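Local coordinates for protein 3-oxoadipate enol-lactonase (Burkholderia xenovorans, PDB 2XUA) that probably hydrolyses the enol-lactone of 3-oxoadipate in catechol breakdown, using an alpha/beta hydrolase fold, at residues T215-A220 with A242-N247. Numbering follows the deposited sequence.
With SHF (laevulinic acid), chain C.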
ATOM      1  N   THR B 215       8.076 -24.244  -0.878  1.00 18.96           N
ATOM      2  CA  THR B 215       9.126 -25.228  -0.540  1.00 21.72           C
ATOM      3  C   THR B 215      10.252 -24.608   0.277  1.00 21.64           C
ATOM      4  O   THR B 215      10.863 -25.298   1.071  1.00 20.33           O
ATOM      5  CB  THR B 215       9.664 -26.080  -1.765  1.00 22.43           C
ATOM      6  OG1 THR B 215      11.113 -26.044  -1.867  1.00 27.67           O
ATOM      7  CG2 THR B 215       9.021 -25.748  -3.002  1.00 19.80           C
ATOM      8  N   HIS B 216      10.452 -23.286   0.137  1.00 20.58           N
ATOM      9  CA  HIS B 216      11.490 -22.580   0.876  1.00 19.45           C
ATOM     10  C   HIS B 216      11.024 -21.868   2.126  1.00 19.10           C
ATOM     11  O   HIS B 216      11.807 -21.178   2.766  1.00 18.78           O
ATOM     12  CB  HIS B 216      12.287 -21.625  -0.081  1.00 19.26           C
ATOM     13  CG  HIS B 216      12.608 -22.256  -1.396  1.00 20.95           C
ATOM     14  ND1 HIS B 216      13.505 -23.311  -1.525  1.00 21.99           N
ATOM     15  CD2 HIS B 216      12.110 -22.027  -2.638  1.00 21.42           C
ATOM     16  CE1 HIS B 216      13.539 -23.693  -2.792  1.00 22.20           C
ATOM     17  NE2 HIS B 216      12.719 -22.923  -3.488  1.00 22.47           N
ATOM     18  N   ASP B 217       9.755 -22.032   2.499  1.00 17.89           N
ATOM     19  CA  ASP B 217       9.192 -21.393   3.688  1.00 19.05           C
ATOM     20  C   ASP B 217       9.727 -22.101   4.966  1.00 20.14           C
ATOM     21  O   ASP B 217       9.565 -23.301   5.126  1.00 19.98           O
ATOM     22  CB  ASP B 217       7.655 -21.514   3.547  1.00 17.97           C
ATOM     23  CG  ASP B 217       6.902 -20.717   4.518  1.00 17.88           C
ATOM     24  OD1 ASP B 217       7.445 -20.282   5.572  1.00 17.76           O
ATOM     25  OD2 ASP B 217       5.688 -20.554   4.248  1.00 15.75           O
ATOM     26  N   LEU B 218      10.359 -21.344   5.861  1.00 20.01           N
ATOM     27  CA  LEU B 218      10.874 -21.865   7.111  1.00 20.02           C
ATOM     28  C   LEU B 218       9.952 -21.444   8.227  1.00 21.18           C
ATOM     29  O   LEU B 218       9.923 -22.065   9.293  1.00 22.38           O
ATOM     30  CB  LEU B 218      12.303 -21.347   7.376  1.00 21.18           C
ATOM     31  CG  LEU B 218      13.370 -21.939   6.458  1.00 20.49           C
ATOM     32  CD1 LEU B 218      14.727 -21.277   6.731  1.00 23.09           C
ATOM     33  CD2 LEU B 218      13.411 -23.508   6.647  1.00 25.43           C
ATOM     34  N   ALA B 219       9.164 -20.415   7.970  1.00 19.24           N
ATOM     35  CA  ALA B 219       8.271 -19.912   8.968  1.00 18.58           C
ATOM     36  C   ALA B 219       7.055 -20.844   9.114  1.00 18.52           C
ATOM     37  O   ALA B 219       6.539 -21.040  10.211  1.00 19.13           O
ATOM     38  CB  ALA B 219       7.854 -18.533   8.579  1.00 19.73           C
ATOM     39  N   ALA B 220       6.611 -21.392   8.007  1.00 18.55           N
ATOM     40  CA  ALA B 220       5.571 -22.429   8.014  1.00 19.41           C
ATOM     41  C   ALA B 220       6.027 -23.386   6.957  1.00 19.15           C
ATOM     42  O   ALA B 220       6.126 -23.031   5.771  1.00 20.66           O
ATOM     43  CB  ALA B 220       4.173 -21.784   7.663  1.00 18.48           C
ATOM     44  N   ALA B 242       8.456 -21.184  -3.730  1.00 18.76           N
ATOM     45  CA  ALA B 242       8.488 -19.889  -3.104  1.00 19.13           C
ATOM     46  C   ALA B 242       8.814 -20.074  -1.634  1.00 17.53           C
ATOM     47  O   ALA B 242       8.897 -21.194  -1.129  1.00 18.83           O
ATOM     48  CB  ALA B 242       7.124 -19.169  -3.302  1.00 17.61           C
ATOM     49  N   SER B 243       9.061 -18.975  -0.961  1.00 16.05           N
ATOM     50  CA  SER B 243       9.215 -18.959   0.487  1.00 16.77           C
ATOM     51  C   SER B 243       7.832 -18.613   1.072  1.00 16.74           C
ATOM     52  O   SER B 243       6.799 -19.083   0.566  1.00 16.56           O
ATOM     53  CB  SER B 243      10.303 -17.949   0.867  1.00 17.11           C
ATOM     54  OG  SER B 243      10.471 -17.916   2.282  1.00 20.06           O
ATOM     55  N   HIS B 244       7.804 -17.740   2.064  1.00 15.83           N
ATOM     56  CA  HIS B 244       6.677 -17.644   2.952  1.00 14.50           C
ATOM     57  C   HIS B 244       5.509 -16.797   2.352  1.00 14.77           C
ATOM     58  O   HIS B 244       4.345 -17.111   2.580  1.00 14.11           O
ATOM     59  CB  HIS B 244       7.165 -17.103   4.283  1.00 14.24           C
ATOM     60  CG  HIS B 244       6.120 -17.051   5.349  1.00 13.78           C
ATOM     61  ND1 HIS B 244       5.347 -18.149   5.693  1.00 13.46           N
ATOM     62  CD2 HIS B 244       5.745 -16.041   6.178  1.00 16.11           C
ATOM     63  CE1 HIS B 244       4.551 -17.814   6.699  1.00 15.46           C
ATOM     64  NE2 HIS B 244       4.771 -16.543   7.014  1.00 10.73           N
ATOM     65  N   ILE B 245       5.828 -15.734   1.597  1.00 12.63           N
ATOM     66  CA  ILE B 245       4.755 -14.872   1.037  1.00 11.26           C
ATOM     67  C   ILE B 245       4.605 -15.280  -0.419  1.00 13.04           C
ATOM     68  O   ILE B 245       5.039 -14.534  -1.367  1.00 13.02           O
ATOM     69  CB  ILE B 245       5.131 -13.400   1.210  1.00 10.31           C
ATOM     70  CG1 ILE B 245       5.408 -13.039   2.683  1.00 10.38           C
ATOM     71  CG2 ILE B 245       4.027 -12.506   0.569  1.00  8.91           C
ATOM     72  CD1 ILE B 245       4.209 -13.250   3.619  1.00 14.03           C
ATOM     73  N   SER B 246       4.123 -16.524  -0.616  1.00 12.64           N
ATOM     74  CA  SER B 246       4.085 -17.168  -1.930  1.00 14.90           C
ATOM     75  C   SER B 246       3.104 -16.553  -2.913  1.00 13.95           C
ATOM     76  O   SER B 246       3.254 -16.710  -4.126  1.00 14.47           O
ATOM     77  CB  SER B 246       3.814 -18.683  -1.807  1.00 15.03           C
ATOM     78  OG  SER B 246       2.490 -18.977  -1.447  1.00 15.06           O
ATOM     79  N   ASN B 247       2.088 -15.875  -2.391  1.00 13.43           N
ATOM     80  CA  ASN B 247       1.121 -15.216  -3.314  1.00 13.30           C
ATOM     81  C   ASN B 247       1.750 -13.995  -4.023  1.00 12.09           C
ATOM     82  O   ASN B 247       1.203 -13.477  -5.012  1.00 13.97           O
ATOM     83  CB  ASN B 247      -0.110 -14.739  -2.532  1.00 12.90           C
ATOM     84  CG  ASN B 247       0.206 -13.560  -1.672  1.00 14.78           C
ATOM     85  OD1 ASN B 247       1.049 -13.668  -0.776  1.00 15.02           O
ATOM     86  ND2 ASN B 247      -0.419 -12.393  -1.966  1.00  8.93           N
TER
HETATM   87  C4  SHF C1265       5.754 -12.217  10.508  1.00 26.30           C
HETATM   88  C5  SHF C1265       4.719 -12.432   9.395  1.00 24.90           C
HETATM   89  C3  SHF C1265       6.487 -13.423  11.119  1.00 26.34           C
HETATM   90  C2  SHF C1265       6.605 -14.727  10.290  1.00 34.54           C
HETATM   91  C1  SHF C1265       7.841 -15.615  10.740  1.00 35.39           C
HETATM   92  O4  SHF C1265       6.031 -11.062  10.881  1.00 18.91           O
HETATM   93  O1  SHF C1265       8.855 -15.460  10.035  1.00 36.43           O
HETATM   94  OH1 SHF C1265       7.755 -16.476  11.680  1.00 37.78           O
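H216 makes the first firm link to 242-247: its backbone N donates to A242 O at 2.9 Å. H216 CB and ring atom CD2 also pack against A242 O, while NE2 is hydrogen-bonded to D241. S243 lies beside this turn, its CB 4.3 Å from H216 CB.

The two backbones come nearest at D217, whose CA is 4.0 Å from S243 CA. With CG anti to the backbone N (chi1 -169°), the D217 carboxylate is brought up to H244. ND1 of H244 donates to D217 OD2 at 2.8 Å in a nearly straight bond (169°); OD2 lies in the ring plane, and ND1 approaches it on the syn side, tilted out of the carboxylate plane, with carboxylate and ring planes 67° apart. OD1 is gripped by its own chain: A220 N reaches D217 OD1 from above the carboxylate plane at 2.8 Å, an Asx motif, with a weaker bond from A219 N. These bonds fix the rotation of the carboxylate and probably help hold the imidazole in one orientation.

A219 then sets its CB over the centre of the H244 ring, a CH-pi contact at 3.8 Å to the centroid. The same methyl lies 3.5 Å from O1 of laevulinic acid, so it touches both the histidine and the bound product analogue. A220 CB adds a looser contact to H244 CE1.

The arrangement is consistent with the Asp-His pair of a Ser-His-Asp triad; S100, on what is probably the nucleophile elbow, touches the H244 side chain, and W158 meets its ring as well. Residues 215-220 form the loop between strand 209-214 and helix 222-231, while 242-247 follows the neighbouring parallel strand 236-240 and runs into helix 246-249.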